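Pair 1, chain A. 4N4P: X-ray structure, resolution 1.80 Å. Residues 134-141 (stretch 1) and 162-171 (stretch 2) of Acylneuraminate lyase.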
# COMPACT_ATOMS: atom_id res chain seq x y z
N ILE A 134 -8.69 21.90 29.66
CA ILE A 134 -9.79 20.99 29.37
C ILE A 134 -9.12 19.73 28.81
O ILE A 134 -8.13 19.82 28.10
CB ILE A 134 -10.84 21.63 28.40
CG1 ILE A 134 -12.02 20.66 28.15
CG2 ILE A 134 -10.15 22.09 27.09
CD1 ILE A 134 -13.23 21.28 27.38
N PRO A 135 -9.61 18.54 29.19
CA PRO A 135 -8.91 17.34 28.73
C PRO A 135 -8.95 17.20 27.22
O PRO A 135 -9.98 17.50 26.62
CB PRO A 135 -9.71 16.22 29.39
CG PRO A 135 -10.18 16.83 30.67
CD PRO A 135 -10.61 18.22 30.22
N MET A 136 -7.83 16.77 26.64
CA MET A 136 -7.72 16.56 25.19
C MET A 136 -7.54 15.08 24.85
O MET A 136 -6.75 14.35 25.50
CB MET A 136 -6.53 17.39 24.65
CG MET A 136 -5.96 16.95 23.32
SD MET A 136 -7.13 17.33 21.98
CE MET A 136 -6.87 19.09 21.82
N LEU A 137 -8.28 14.64 23.82
CA LEU A 137 -8.05 13.34 23.20
C LEU A 137 -7.40 13.58 21.85
O LEU A 137 -8.02 14.21 20.98
CB LEU A 137 -9.40 12.60 23.00
CG LEU A 137 -10.02 12.19 24.33
CD1 LEU A 137 -11.54 11.86 24.13
CD2 LEU A 137 -9.21 11.05 24.94
N ILE A 138 -6.17 13.12 21.66
CA ILE A 138 -5.52 13.26 20.38
C ILE A 138 -6.01 12.16 19.43
O ILE A 138 -6.59 11.16 19.87
CB ILE A 138 -3.98 13.28 20.50
CG1 ILE A 138 -3.46 11.97 21.09
CG2 ILE A 138 -3.53 14.46 21.38
CD1 ILE A 138 -1.95 11.88 21.10
N TYR A 139 -5.85 12.36 18.14
CA TYR A 139 -6.23 11.33 17.19
C TYR A 139 -5.04 10.42 17.00
O TYR A 139 -3.92 10.89 16.91
CB TYR A 139 -6.64 11.94 15.87
CG TYR A 139 -8.13 12.11 15.76
CD1 TYR A 139 -8.85 11.42 14.78
CD2 TYR A 139 -8.83 12.94 16.64
CE1 TYR A 139 -10.24 11.57 14.67
CE2 TYR A 139 -10.17 13.09 16.54
CZ TYR A 139 -10.89 12.40 15.54
OH TYR A 139 -12.26 12.53 15.47
N TYR A 140 -5.29 9.12 16.96
CA TYR A 140 -4.22 8.20 16.68
C TYR A 140 -3.64 8.43 15.29
O TYR A 140 -4.37 8.67 14.32
CB TYR A 140 -4.65 6.75 16.87
CG TYR A 140 -3.55 5.79 16.47
CD1 TYR A 140 -2.35 5.71 17.19
CD2 TYR A 140 -3.71 4.99 15.35
CE1 TYR A 140 -1.33 4.81 16.78
CE2 TYR A 140 -2.72 4.11 14.95
CZ TYR A 140 -1.54 4.02 15.66
OH TYR A 140 -0.62 3.10 15.21
N LEU A 141 -2.31 8.35 15.25
CA LEU A 141 -1.48 8.67 14.11
C LEU A 141 -0.65 7.41 13.81
O LEU A 141 0.25 7.08 14.59
CB LEU A 141 -0.54 9.84 14.48
CG LEU A 141 0.42 10.39 13.42
CD1 LEU A 141 -0.33 11.09 12.29
CD2 LEU A 141 1.44 11.32 14.05
N ASN A 162 -2.47 18.47 29.40
CA ASN A 162 -3.93 18.33 29.26
C ASN A 162 -4.39 17.15 28.39
O ASN A 162 -5.59 16.87 28.34
CB ASN A 162 -4.64 19.61 28.76
CG ASN A 162 -4.49 20.78 29.71
OD1 ASN A 162 -4.60 20.62 30.94
ND2 ASN A 162 -4.28 21.97 29.15
N VAL A 163 -3.45 16.47 27.73
CA VAL A 163 -3.82 15.29 26.94
C VAL A 163 -4.10 14.12 27.89
O VAL A 163 -3.22 13.72 28.68
CB VAL A 163 -2.77 14.89 25.90
CG1 VAL A 163 -3.16 13.57 25.23
CG2 VAL A 163 -2.61 16.00 24.81
N ILE A 164 -5.31 13.57 27.83
CA ILE A 164 -5.63 12.45 28.74
C ILE A 164 -5.61 11.10 28.01
O ILE A 164 -5.69 10.03 28.65
CB ILE A 164 -6.98 12.64 29.48
CG1 ILE A 164 -8.14 12.79 28.46
CG2 ILE A 164 -6.90 13.84 30.44
CD1 ILE A 164 -9.53 12.58 29.10
N GLY A 165 -5.45 11.14 26.69
CA GLY A 165 -5.51 9.89 25.90
C GLY A 165 -5.76 10.18 24.43
O GLY A 165 -5.42 11.24 23.94
N SER A 166 -6.38 9.25 23.74
CA SER A 166 -6.49 9.36 22.30
C SER A 166 -7.79 8.74 21.85
O SER A 166 -8.28 7.81 22.50
CB SER A 166 -5.30 8.59 21.68
OG SER A 166 -5.48 8.35 20.28
N LYS A 167 -8.33 9.27 20.75
CA LYS A 167 -9.40 8.63 20.02
C LYS A 167 -8.71 7.71 19.00
O LYS A 167 -7.99 8.20 18.11
CB LYS A 167 -10.27 9.68 19.34
CG LYS A 167 -11.38 9.09 18.50
CD LYS A 167 -12.36 10.19 18.15
CE LYS A 167 -13.43 9.70 17.22
NZ LYS A 167 -12.92 9.73 15.83
N TYR A 168 -8.90 6.40 19.17
CA TYR A 168 -8.23 5.40 18.37
C TYR A 168 -9.17 4.87 17.26
O TYR A 168 -10.07 4.10 17.52
CB TYR A 168 -7.73 4.22 19.26
CG TYR A 168 -6.83 3.33 18.46
CD1 TYR A 168 -7.35 2.29 17.67
CD2 TYR A 168 -5.45 3.56 18.41
CE1 TYR A 168 -6.52 1.50 16.87
CE2 TYR A 168 -4.62 2.78 17.63
CZ TYR A 168 -5.15 1.77 16.86
OH TYR A 168 -4.30 1.01 16.08
N GLY A 169 -8.95 5.32 16.03
CA GLY A 169 -9.84 4.94 14.93
C GLY A 169 -9.24 4.01 13.88
O GLY A 169 -9.90 3.69 12.88
N ALA A 170 -8.02 3.54 14.09
CA ALA A 170 -7.40 2.68 13.08
C ALA A 170 -7.93 1.24 13.08
O ALA A 170 -8.49 0.77 14.07
CB ALA A 170 -5.88 2.71 13.21
N THR A 171 -7.74 0.56 11.96
CA THR A 171 -8.10 -0.87 11.86
C THR A 171 -7.01 -1.82 12.42
O THR A 171 -7.15 -3.05 12.40
CB THR A 171 -8.47 -1.25 10.42
OG1 THR A 171 -7.37 -0.93 9.55
CG2 THR A 171 -9.68 -0.46 10.01

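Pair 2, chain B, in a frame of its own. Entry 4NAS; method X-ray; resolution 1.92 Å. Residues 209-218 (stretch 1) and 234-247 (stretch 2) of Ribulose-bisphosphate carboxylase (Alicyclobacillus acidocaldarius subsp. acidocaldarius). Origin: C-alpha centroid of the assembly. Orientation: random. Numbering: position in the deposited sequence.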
# COMPACT_ATOMS: atom_id res chain seq x y z
N ARG B 209 0.63 31.50 23.56
CA ARG B 209 1.15 30.42 22.74
C ARG B 209 0.73 30.61 21.29
O ARG B 209 -0.43 30.91 21.02
CB ARG B 209 0.63 29.08 23.27
CG ARG B 209 1.11 27.84 22.51
CD ARG B 209 0.71 26.57 23.25
NE ARG B 209 1.31 26.52 24.58
CZ ARG B 209 0.62 26.52 25.72
NH1 ARG B 209 -0.71 26.53 25.72
NH2 ARG B 209 1.27 26.48 26.88
N ARG B 210 1.66 30.44 20.36
CA ARG B 210 1.29 30.44 18.96
C ARG B 210 0.97 29.01 18.56
O ARG B 210 1.85 28.15 18.52
CB ARG B 210 2.40 30.99 18.08
CG ARG B 210 2.03 31.06 16.61
CD ARG B 210 3.18 31.60 15.76
NE ARG B 210 2.84 31.64 14.33
CZ ARG B 210 2.98 30.61 13.50
NH1 ARG B 210 2.65 30.74 12.23
NH2 ARG B 210 3.46 29.45 13.94
N THR B 211 -0.31 28.76 18.30
CA THR B 211 -0.81 27.43 17.97
C THR B 211 -0.36 27.07 16.56
O THR B 211 -0.56 27.84 15.63
CB THR B 211 -2.35 27.44 18.07
OG1 THR B 211 -2.74 27.65 19.43
CG2 THR B 211 -2.95 26.15 17.57
N ALA B 212 0.26 25.90 16.41
CA ALA B 212 0.84 25.47 15.13
C ALA B 212 -0.17 24.74 14.25
O ALA B 212 -1.16 24.21 14.73
CB ALA B 212 2.05 24.58 15.38
N TYR B 213 0.09 24.70 12.95
CA TYR B 213 -0.85 24.10 12.02
C TYR B 213 -0.22 22.92 11.27
O TYR B 213 0.83 23.06 10.68
CB TYR B 213 -1.38 25.19 11.07
CG TYR B 213 -2.29 24.72 9.94
CD1 TYR B 213 -3.24 23.73 10.12
CD2 TYR B 213 -2.22 25.33 8.70
CE1 TYR B 213 -4.06 23.32 9.07
CE2 TYR B 213 -3.02 24.95 7.67
CZ TYR B 213 -3.94 23.94 7.85
OH TYR B 213 -4.74 23.60 6.78
N ALA B 214 -0.87 21.75 11.34
CA ALA B 214 -0.53 20.59 10.55
C ALA B 214 -1.45 20.48 9.33
O ALA B 214 -2.66 20.19 9.43
CB ALA B 214 -0.62 19.33 11.38
N VAL B 215 -0.86 20.71 8.17
CA VAL B 215 -1.60 20.87 6.94
C VAL B 215 -1.49 19.59 6.12
O VAL B 215 -0.43 18.97 6.05
CB VAL B 215 -1.08 22.11 6.15
CG1 VAL B 215 0.43 22.00 5.87
CG2 VAL B 215 -1.89 22.35 4.90
N ASN B 216 -2.60 19.17 5.56
CA ASN B 216 -2.61 17.97 4.73
C ASN B 216 -1.71 18.11 3.50
O ASN B 216 -1.87 19.04 2.71
CB ASN B 216 -4.06 17.64 4.34
CG ASN B 216 -4.28 16.15 4.07
OD1 ASN B 216 -3.41 15.32 4.34
ND2 ASN B 216 -5.45 15.82 3.53
N LEU B 217 -0.75 17.19 3.33
CA LEU B 217 0.16 17.20 2.16
C LEU B 217 -0.46 16.41 1.03
O LEU B 217 -0.69 15.22 1.17
CB LEU B 217 1.51 16.59 2.53
CG LEU B 217 2.57 16.60 1.42
CD1 LEU B 217 2.82 18.01 0.84
CD2 LEU B 217 3.84 16.03 1.99
N THR B 218 -0.79 17.08 -0.07
CA THR B 218 -1.63 16.46 -1.09
C THR B 218 -1.21 16.85 -2.50
O THR B 218 -0.43 17.78 -2.70
CB THR B 218 -3.10 16.89 -0.93
OG1 THR B 218 -3.21 18.29 -1.20
CG2 THR B 218 -3.60 16.62 0.45
N LEU B 234 6.50 28.47 4.17
CA LEU B 234 5.36 29.33 4.49
C LEU B 234 4.99 29.30 5.96
O LEU B 234 4.13 30.07 6.40
CB LEU B 234 4.15 28.95 3.63
CG LEU B 234 4.15 29.59 2.24
CD1 LEU B 234 3.11 28.92 1.35
CD2 LEU B 234 3.90 31.10 2.36
N GLY B 235 5.61 28.40 6.72
CA GLY B 235 5.42 28.42 8.16
C GLY B 235 4.50 27.36 8.74
O GLY B 235 4.05 27.49 9.88
N ALA B 236 4.24 26.31 7.97
CA ALA B 236 3.49 25.16 8.48
C ALA B 236 4.16 24.61 9.75
O ALA B 236 5.39 24.52 9.81
CB ALA B 236 3.41 24.06 7.40
N GLY B 237 3.38 24.22 10.75
CA GLY B 237 3.94 23.58 11.93
C GLY B 237 4.32 22.11 11.68
O GLY B 237 5.29 21.60 12.22
N ALA B 238 3.52 21.43 10.86
CA ALA B 238 3.78 20.04 10.50
C ALA B 238 3.09 19.73 9.17
O ALA B 238 2.17 20.44 8.76
CB ALA B 238 3.29 19.09 11.60
N LEU B 239 3.56 18.69 8.51
CA LEU B 239 2.87 18.12 7.37
C LEU B 239 2.08 16.87 7.81
O LEU B 239 2.65 15.93 8.37
CB LEU B 239 3.87 17.74 6.27
CG LEU B 239 4.86 18.82 5.81
CD1 LEU B 239 5.78 18.27 4.72
CD2 LEU B 239 4.14 20.07 5.31
N LEU B 240 0.78 16.88 7.54
CA LEU B 240 -0.10 15.72 7.73
C LEU B 240 0.06 14.83 6.49
O LEU B 240 -0.19 15.27 5.37
CB LEU B 240 -1.56 16.20 7.87
CG LEU B 240 -2.62 15.10 7.99
CD1 LEU B 240 -2.25 14.17 9.15
CD2 LEU B 240 -4.05 15.67 8.17
N VAL B 241 0.52 13.60 6.68
CA VAL B 241 0.73 12.74 5.54
C VAL B 241 -0.01 11.43 5.73
O VAL B 241 0.15 10.75 6.76
CB VAL B 241 2.24 12.45 5.30
CG1 VAL B 241 2.44 11.61 4.04
CG2 VAL B 241 3.02 13.75 5.15
N ASN B 242 -0.86 11.11 4.76
CA ASN B 242 -1.45 9.79 4.63
C ASN B 242 -0.42 8.78 4.09
O ASN B 242 -0.40 8.43 2.90
CB ASN B 242 -2.65 9.85 3.72
CG ASN B 242 -3.79 10.66 4.34
OD1 ASN B 242 -4.26 10.35 5.44
ND2 ASN B 242 -4.19 11.72 3.65
N VAL B 243 0.42 8.32 4.99
CA VAL B 243 1.61 7.57 4.58
C VAL B 243 1.32 6.33 3.75
O VAL B 243 1.94 6.07 2.69
CB VAL B 243 2.43 7.19 5.81
CG1 VAL B 243 3.71 6.48 5.38
CG2 VAL B 243 2.75 8.46 6.60
N VAL B 244 0.39 5.51 4.24
CA VAL B 244 0.08 4.26 3.56
C VAL B 244 -0.56 4.50 2.18
O VAL B 244 -0.33 3.74 1.23
CB VAL B 244 -0.81 3.31 4.44
CG1 VAL B 244 -1.19 2.00 3.69
CG2 VAL B 244 -0.09 2.99 5.75
N ALA B 245 -1.36 5.56 2.05
CA ALA B 245 -1.96 5.86 0.75
C ALA B 245 -0.87 6.22 -0.27
O ALA B 245 -0.93 5.83 -1.46
CB ALA B 245 -2.98 6.98 0.87
N TYR B 246 0.13 6.94 0.19
CA TYR B 246 1.14 7.44 -0.74
C TYR B 246 2.26 6.42 -0.95
O TYR B 246 2.84 6.35 -2.04
CB TYR B 246 1.73 8.75 -0.24
CG TYR B 246 1.01 9.96 -0.76
CD1 TYR B 246 1.04 10.27 -2.12
CD2 TYR B 246 0.34 10.82 0.10
CE1 TYR B 246 0.40 11.39 -2.61
CE2 TYR B 246 -0.32 11.96 -0.39
CZ TYR B 246 -0.28 12.23 -1.74
OH TYR B 246 -0.90 13.35 -2.24
N GLY B 247 2.55 5.64 0.08
CA GLY B 247 3.65 4.69 0.04
C GLY B 247 4.82 5.12 0.89
O GLY B 247 5.15 6.31 0.95
O HOH W 1 1.96 26.62 11.84
O HOH W 2 -1.89 13.47 3.17

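Pair 1 and pair 2 are parallel β-strand pairs with a common backbone. Pair 1 joins residues 134-141 and 162-171 of acylneuraminate lyase; pair 2 joins residues 209-218 and 234-247 of ribulose-bisphosphate carboxylase. Fourteen central residues superpose with an RMSD of 0.8 Å, and the strand axes cross at -40° in pair 1 and -39° in pair 2, approaching to 4.1 and 4.3 Å.

Most rungs of the hydrogen-bond ladder recur in both pairs. Ile138(A) N donates to Gly165(A) O (3.0 Å), as its match Val215(B) N does to Ala238(B) O (3.1 Å). Lys167(A) N reaches Ile138(A) O at 2.7 Å, and Leu240(B) N reaches Val215(B) O at 2.8 Å. The last rung runs from Tyr140(A) N to Lys167(A) O (3.1 Å) and from Leu217(B) N to Leu240(B) O (2.9 Å). Met136(A) O accepts from Ile164(A) N at 2.8 Å, as the matching Tyr213(B) O accepts from Gly237(B) N at 2.8 Å; Tyr213(B) O also takes Ala238(B) N at 3.2 Å, whereas in pair 1 a β bulge shifts the register by one between Met136(A) and Leu137(A).

Leu137(A) matches Ala214(B), and Gly165(A) matches Ala238(B). Pair 1 sets a large side chain beside a residue without one: Leu137(A) CD2 lies 3.6 Å from Ser166(A) N and 4.1 Å from Ile164(A) CG1. Pair 2 uses two small ones, with Ala214(B) CB 3.9 Å from Ala238(B) CB.

Ile164(A) falls on Gly237(B), and Pro135(A) on Ala212(B). Ile164(A) CD1 packs 3.7 Å from Pro135(A) CB, whereas Gly237(B) CA lies 4.1 Å from Ala212(B) CB; a CB modelled ideally on Gly237(B) would come within 2.6 Å of Ala212(B) CB, a clash.

Ile138(A) and Val215(B) share the next position. Ile138(A) CG2 meets Val163(A) CG2 at 3.9 Å, and Val215(B) CG1 meets CB of the matching Ala236(B) at the same distance. Ser166(A), the counterpart of Leu239(B), adds a polar bond, its OG donating to Ile138(A) O at 3.0 Å. Leu239(B) instead offers methyl groups, its CD2 4.2 Å from Val215(B) CG1 and its CD1 4.0 Å from Leu217(B) CD2.

On the other face, Tyr139(A) with Lys167(A) matches Asn216(B) with Leu240(B). Lys167(A) lays its CB over one face of the Tyr139(A) ring and sends its NZ to Tyr139(A) OH (2.9 Å), so one side chain provides both apolar cover and a hydrogen bond. Leu240(B) CG packs 3.7 Å from Asn216(B) OD1, and water 2 lies 2.7 Å from that OD1.

Tyr140(A) and Leu217(B) both point toward the partner stretch. Tyr140(A) CD2 approaches Tyr168(A) CE2 to 3.3 Å; the rings lie oblique, with planes at 33°, and Ala170(A) CB sits at the Tyr140(A) ring edge. Leu217(B) CD2 touches CG2 of the matching Val241(B) at 4.0 Å, an aliphatic contact where pair 1 has an aromatic one.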